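Local coordinates for protein 433aa long hypothetical phosphoribosylglycinamide formyl transferase (Pyrococcus horikoshii, PDB 2DWC) that belongs to the ATP-grasp family and holds adenosine-5'-diphosphate in a pocket, at residues B[206-218]-B[226-238]. Sequence-based numbering, arbitrary orientation.
With ADP (adenosine-5'-diphosphate), chain H.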
loop_
_atom_site.group_PDB
_atom_site.type_symbol
_atom_site.label_atom_id
_atom_site.label_comp_id
_atom_site.label_asym_id
_atom_site.label_seq_id
_atom_site.Cartn_x
_atom_site.Cartn_y
_atom_site.Cartn_z
ATOM N N ASP B 206 14.159 -13.555 32.765
ATOM C CA ASP B 206 14.622 -14.573 31.833
ATOM C C ASP B 206 13.369 -14.946 31.050
ATOM O O ASP B 206 12.556 -15.750 31.505
ATOM C CB ASP B 206 15.161 -15.798 32.582
ATOM C CG ASP B 206 15.835 -16.801 31.651
ATOM O OD1 ASP B 206 15.984 -17.968 32.066
ATOM O OD2 ASP B 206 16.222 -16.422 30.514
ATOM N N PHE B 207 13.190 -14.329 29.887
ATOM C CA PHE B 207 12.008 -14.619 29.088
ATOM C C PHE B 207 12.354 -15.393 27.818
ATOM O O PHE B 207 13.508 -15.428 27.382
ATOM C CB PHE B 207 11.271 -13.310 28.735
ATOM C CG PHE B 207 12.119 -12.314 28.011
ATOM C CD1 PHE B 207 12.645 -11.215 28.685
ATOM C CD2 PHE B 207 12.420 -12.477 26.664
ATOM C CE1 PHE B 207 13.457 -10.297 28.031
ATOM C CE2 PHE B 207 13.236 -11.566 25.988
ATOM C CZ PHE B 207 13.759 -10.467 26.672
ATOM N N ASP B 208 11.336 -16.014 27.242
ATOM C CA ASP B 208 11.473 -16.789 26.015
ATOM C C ASP B 208 11.448 -15.845 24.824
ATOM O O ASP B 208 12.215 -15.999 23.870
ATOM C CB ASP B 208 10.302 -17.758 25.887
ATOM C CG ASP B 208 10.300 -18.828 26.966
ATOM O OD1 ASP B 208 9.202 -19.348 27.266
ATOM O OD2 ASP B 208 11.392 -19.150 27.487
ATOM N N VAL B 209 10.554 -14.866 24.883
ATOM C CA VAL B 209 10.449 -13.923 23.777
ATOM C C VAL B 209 9.785 -12.636 24.222
ATOM O O VAL B 209 9.054 -12.613 25.203
ATOM C CB VAL B 209 9.619 -14.542 22.637
ATOM C CG1 VAL B 209 8.170 -14.752 23.102
ATOM C CG2 VAL B 209 9.700 -13.681 21.363
ATOM N N GLU B 210 10.056 -11.561 23.494
ATOM C CA GLU B 210 9.433 -10.269 23.800
ATOM C C GLU B 210 8.355 -10.115 22.741
ATOM O O GLU B 210 8.555 -10.513 21.585
ATOM C CB GLU B 210 10.415 -9.124 23.611
ATOM C CG GLU B 210 11.752 -9.287 24.241
ATOM C CD GLU B 210 12.608 -8.061 24.028
ATOM O OE1 GLU B 210 13.809 -8.234 23.762
ATOM O OE2 GLU B 210 12.075 -6.922 24.132
ATOM N N VAL B 211 7.230 -9.520 23.111
ATOM C CA VAL B 211 6.145 -9.335 22.152
ATOM C C VAL B 211 5.611 -7.907 22.192
ATOM O O VAL B 211 5.697 -7.214 23.198
ATOM C CB VAL B 211 4.958 -10.274 22.431
ATOM C CG1 VAL B 211 5.386 -11.753 22.288
ATOM C CG2 VAL B 211 4.438 -10.005 23.822
ATOM N N THR B 212 5.083 -7.466 21.059
ATOM C CA THR B 212 4.475 -6.136 20.995
ATOM C C THR B 212 3.016 -6.417 20.734
ATOM O O THR B 212 2.700 -7.129 19.762
ATOM C CB THR B 212 4.964 -5.338 19.764
ATOM O OG1 THR B 212 6.391 -5.154 19.809
ATOM C CG2 THR B 212 4.303 -3.964 19.764
ATOM N N GLU B 213 2.123 -5.970 21.627
ATOM C CA GLU B 213 0.705 -6.133 21.373
ATOM C C GLU B 213 0.207 -4.791 20.817
ATOM O O GLU B 213 0.249 -3.750 21.517
ATOM C CB GLU B 213 -0.066 -6.485 22.654
ATOM C CG GLU B 213 -1.566 -6.626 22.420
ATOM C CD GLU B 213 -1.917 -7.599 21.293
ATOM O OE1 GLU B 213 -1.229 -8.632 21.183
ATOM O OE2 GLU B 213 -2.892 -7.348 20.526
ATOM N N LEU B 214 -0.280 -4.823 19.569
ATOM C CA LEU B 214 -0.723 -3.598 18.884
ATOM C C LEU B 214 -2.171 -3.265 19.134
ATOM O O LEU B 214 -2.975 -3.173 18.200
ATOM C CB LEU B 214 -0.448 -3.771 17.382
ATOM C CG LEU B 214 1.049 -3.915 17.067
ATOM C CD1 LEU B 214 1.220 -4.466 15.623
ATOM C CD2 LEU B 214 1.763 -2.546 17.250
ATOM N N ALA B 215 -2.527 -3.086 20.415
ATOM C CA ALA B 215 -3.921 -2.768 20.782
ATOM C C ALA B 215 -4.366 -1.434 20.151
ATOM O O ALA B 215 -3.624 -0.451 20.160
ATOM C CB ALA B 215 -4.040 -2.669 22.303
ATOM N N VAL B 216 -5.549 -1.412 19.565
ATOM C CA VAL B 216 -6.037 -0.154 18.983
ATOM C C VAL B 216 -7.364 0.265 19.581
ATOM O O VAL B 216 -8.322 -0.519 19.618
ATOM C CB VAL B 216 -6.131 -0.259 17.400
ATOM C CG1 VAL B 216 -7.049 -1.413 16.945
ATOM C CG2 VAL B 216 -6.674 1.054 16.804
ATOM N N ARG B 217 -7.407 1.516 20.079
ATOM C CA ARG B 217 -8.618 2.110 20.647
ATOM C C ARG B 217 -9.319 2.852 19.525
ATOM O O ARG B 217 -8.722 3.678 18.861
ATOM C CB ARG B 217 -8.255 3.086 21.768
ATOM C CG ARG B 217 -7.903 2.333 23.102
ATOM C CD ARG B 217 -7.405 3.250 24.215
ATOM N NE ARG B 217 -8.389 4.305 24.443
ATOM C CZ ARG B 217 -9.417 4.206 25.278
ATOM N NH1 ARG B 217 -9.603 3.089 25.988
ATOM N NH2 ARG B 217 -10.237 5.224 25.417
ATOM N N HIS B 218 -10.604 2.606 19.331
ATOM C CA HIS B 218 -11.303 3.253 18.208
ATOM C C HIS B 218 -12.803 3.189 18.498
ATOM O O HIS B 218 -13.220 2.503 19.429
ATOM C CB HIS B 218 -11.000 2.452 16.914
ATOM C CG HIS B 218 -11.479 1.024 16.978
ATOM N ND1 HIS B 218 -12.709 0.620 16.500
ATOM C CD2 HIS B 218 -10.878 -0.093 17.454
ATOM C CE1 HIS B 218 -12.835 -0.690 16.662
ATOM N NE2 HIS B 218 -11.737 -1.146 17.237
ATOM N N VAL B 226 -14.023 1.279 21.763
ATOM C CA VAL B 226 -13.659 -0.106 22.091
ATOM C C VAL B 226 -12.173 -0.323 21.808
ATOM O O VAL B 226 -11.514 0.538 21.200
ATOM C CB VAL B 226 -14.483 -1.141 21.261
ATOM C CG1 VAL B 226 -15.939 -1.014 21.595
ATOM C CG2 VAL B 226 -14.292 -0.911 19.776
ATOM N N THR B 227 -11.629 -1.457 22.253
ATOM C CA THR B 227 -10.219 -1.739 22.015
ATOM C C THR B 227 -10.145 -3.099 21.301
ATOM O O THR B 227 -10.763 -4.081 21.746
ATOM C CB THR B 227 -9.459 -1.801 23.359
ATOM O OG1 THR B 227 -9.766 -0.629 24.127
ATOM C CG2 THR B 227 -7.932 -1.913 23.116
ATOM N N THR B 228 -9.374 -3.155 20.219
ATOM C CA THR B 228 -9.260 -4.359 19.396
ATOM C C THR B 228 -7.840 -4.840 19.402
ATOM O O THR B 228 -6.884 -4.055 19.388
ATOM C CB THR B 228 -9.786 -4.050 17.964
ATOM O OG1 THR B 228 -11.139 -3.681 18.094
ATOM C CG2 THR B 228 -9.678 -5.257 17.022
ATOM N N PHE B 229 -7.698 -6.169 19.440
ATOM C CA PHE B 229 -6.399 -6.780 19.586
ATOM C C PHE B 229 -5.876 -7.664 18.492
ATOM O O PHE B 229 -6.419 -8.779 18.262
ATOM C CB PHE B 229 -6.388 -7.622 20.876
ATOM C CG PHE B 229 -6.641 -6.806 22.122
ATOM C CD1 PHE B 229 -7.949 -6.539 22.541
ATOM C CD2 PHE B 229 -5.580 -6.252 22.808
ATOM C CE1 PHE B 229 -8.184 -5.719 23.640
ATOM C CE2 PHE B 229 -5.793 -5.422 23.912
ATOM C CZ PHE B 229 -7.103 -5.156 24.328
ATOM N N PRO B 230 -4.818 -7.208 17.790
ATOM C CA PRO B 230 -4.220 -8.035 16.730
ATOM C C PRO B 230 -3.455 -9.178 17.424
ATOM O O PRO B 230 -3.218 -9.147 18.652
ATOM C CB PRO B 230 -3.194 -7.099 16.050
ATOM C CG PRO B 230 -3.767 -5.714 16.290
ATOM C CD PRO B 230 -4.335 -5.812 17.737
ATOM N N LYS B 231 -3.009 -10.165 16.653
ATOM C CA LYS B 231 -2.212 -11.222 17.263
ATOM C C LYS B 231 -0.885 -10.612 17.756
ATOM O O LYS B 231 -0.342 -9.682 17.143
ATOM C CB LYS B 231 -1.924 -12.318 16.224
ATOM C CG LYS B 231 -3.112 -13.182 15.927
ATOM C CD LYS B 231 -3.214 -14.200 17.091
ATOM C CE LYS B 231 -4.256 -15.244 16.852
ATOM N NZ LYS B 231 -4.135 -16.293 17.930
ATOM N N PRO B 232 -0.336 -11.108 18.874
ATOM C CA PRO B 232 0.932 -10.583 19.392
ATOM C C PRO B 232 2.055 -10.676 18.321
ATOM O O PRO B 232 2.091 -11.618 17.514
ATOM C CB PRO B 232 1.237 -11.515 20.597
ATOM C CG PRO B 232 -0.120 -11.924 21.060
ATOM C CD PRO B 232 -0.902 -12.145 19.762
ATOM N N VAL B 233 2.967 -9.717 18.340
ATOM C CA VAL B 233 4.077 -9.685 17.398
ATOM C C VAL B 233 5.351 -10.031 18.140
ATOM O O VAL B 233 5.724 -9.341 19.084
ATOM C CB VAL B 233 4.210 -8.242 16.751
ATOM C CG1 VAL B 233 5.580 -8.041 16.090
ATOM C CG2 VAL B 233 3.091 -8.062 15.740
ATOM N N GLY B 234 6.028 -11.107 17.739
ATOM C CA GLY B 234 7.278 -11.386 18.405
ATOM C C GLY B 234 8.443 -10.589 17.804
ATOM O O GLY B 234 8.368 -10.173 16.635
ATOM N N HIS B 235 9.510 -10.355 18.571
ATOM C CA HIS B 235 10.671 -9.650 18.010
ATOM C C HIS B 235 11.914 -9.805 18.863
ATOM O O HIS B 235 11.846 -10.288 19.983
ATOM C CB HIS B 235 10.381 -8.144 17.849
ATOM C CG HIS B 235 10.024 -7.448 19.130
ATOM N ND1 HIS B 235 10.962 -6.825 19.926
ATOM C CD2 HIS B 235 8.824 -7.246 19.734
ATOM C CE1 HIS B 235 10.357 -6.263 20.959
ATOM N NE2 HIS B 235 9.060 -6.503 20.869
ATOM N N TYR B 236 13.060 -9.398 18.331
ATOM C CA TYR B 236 14.264 -9.477 19.136
ATOM C C TYR B 236 15.063 -8.172 19.038
ATOM O O TYR B 236 15.416 -7.716 17.937
ATOM C CB TYR B 236 15.073 -10.732 18.765
ATOM C CG TYR B 236 15.826 -10.686 17.469
ATOM C CD1 TYR B 236 17.057 -10.018 17.380
ATOM C CD2 TYR B 236 15.333 -11.319 16.336
ATOM C CE1 TYR B 236 17.783 -9.984 16.185
ATOM C CE2 TYR B 236 16.045 -11.290 15.132
ATOM C CZ TYR B 236 17.272 -10.620 15.062
ATOM O OH TYR B 236 17.982 -10.581 13.873
ATOM N N GLN B 237 15.291 -7.566 20.209
ATOM C CA GLN B 237 15.998 -6.291 20.362
ATOM C C GLN B 237 17.505 -6.427 20.529
ATOM O O GLN B 237 17.982 -6.903 21.562
ATOM C CB GLN B 237 15.447 -5.532 21.576
ATOM C CG GLN B 237 14.090 -4.881 21.363
ATOM C CD GLN B 237 14.183 -3.494 20.738
ATOM O OE1 GLN B 237 13.375 -3.134 19.878
ATOM N NE2 GLN B 237 15.156 -2.706 21.184
ATOM N N ILE B 238 18.248 -5.992 19.516
ATOM C CA ILE B 238 19.705 -6.043 19.553
ATOM C C ILE B 238 20.286 -4.642 19.751
ATOM O O ILE B 238 20.311 -3.827 18.822
ATOM C CB ILE B 238 20.284 -6.666 18.253
ATOM C CG1 ILE B 238 21.796 -6.426 18.193
ATOM C CG2 ILE B 238 19.583 -6.086 17.021
ATOM C CD1 ILE B 238 22.566 -7.044 19.345
HETATM P PB ADP H . 14.250 0.882 25.191
HETATM O O1B ADP H . 13.101 1.531 24.520
HETATM O O2B ADP H . 15.230 -0.140 24.423
HETATM O O3B ADP H . 14.918 1.500 26.519
HETATM P PA ADP H . 14.121 -1.030 27.239
HETATM O O1A ADP H . 15.362 -0.373 27.708
HETATM O O2A ADP H . 12.994 -1.031 28.386
HETATM O O3A ADP H . 13.462 -0.282 25.975
HETATM O "O5'" ADP H . 14.373 -2.557 26.810
HETATM C "C5'" ADP H . 15.317 -2.874 25.784
HETATM C "C4'" ADP H . 15.626 -4.369 25.844
HETATM O "O4'" ADP H . 16.460 -4.707 26.964
HETATM C "C3'" ADP H . 14.328 -5.141 26.076
HETATM O "O3'" ADP H . 13.645 -5.290 24.829
HETATM C "C2'" ADP H . 14.951 -6.471 26.492
HETATM O "O2'" ADP H . 15.582 -7.074 25.360
HETATM C "C1'" ADP H . 16.016 -5.978 27.473
HETATM N N9 ADP H . 15.434 -5.739 28.815
HETATM C C8 ADP H . 14.999 -4.578 29.292
HETATM N N7 ADP H . 14.566 -4.745 30.544
HETATM C C5 ADP H . 14.734 -6.020 30.863
HETATM C C6 ADP H . 14.466 -6.782 31.999
HETATM N N6 ADP H . 13.973 -6.210 33.092
HETATM N N1 ADP H . 14.748 -8.092 31.979
HETATM C C2 ADP H . 15.274 -8.666 30.912
HETATM N N3 ADP H . 15.544 -7.972 29.818
HETATM C C4 ADP H . 15.287 -6.661 29.762
HETATM O O HOH W 1 12.685 -11.793 21.827
HETATM O O HOH W 2 0.257 -7.121 18.082
HETATM O O HOH W 3 -8.362 0.606 26.042
#
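Val226 lays its CG2 over one face of the His218 ring, a CH-pi contact 3.8 Å from the CG2 atom to the ring centroid, while Thr228 meets the ring at its edge. There His218 NE2 and Thr228 OG1 share a nearly straight hydrogen bond of 2.7 Å. With chi1 at 61°, CG of His218 stands between the backbone N and the carbonyl carbon, and the ring is turned toward Val226 and Thr228. A second histidine, His235, is likewise covered on one face, by CB of Glu210, offset toward the rim; the two carboxylate oxygens of Glu279 hydrogen-bond to His235 NE2 and to Thr212 OG1, one each. Beyond CG the Glu210 chain runs extended, and its OE1 accepts a hydrogen bond of 2.7 Å from the ribose O2' of ADP, with OE2 lying very close to O3'. Glu213 OE2 sits at the edge of the Phe229 ring and only 2.6 Å from Pro230 O, a spacing consistent with a protonated acid.

The backbones illustrate how an antiparallel hairpin can be interrupted: pairing shifts by one residue between Thr212–Val233 and Val216–Thr228, and a water bridges the break through Thr212 O, Leu214 N and Lys231 O. Helix 253-270 packs against Glu213 and Pro232; strand 274-283 pairs with 209-219, and strands 241-247 and 334-337 with 225-238, embedding the hairpin in the large mixed sheet.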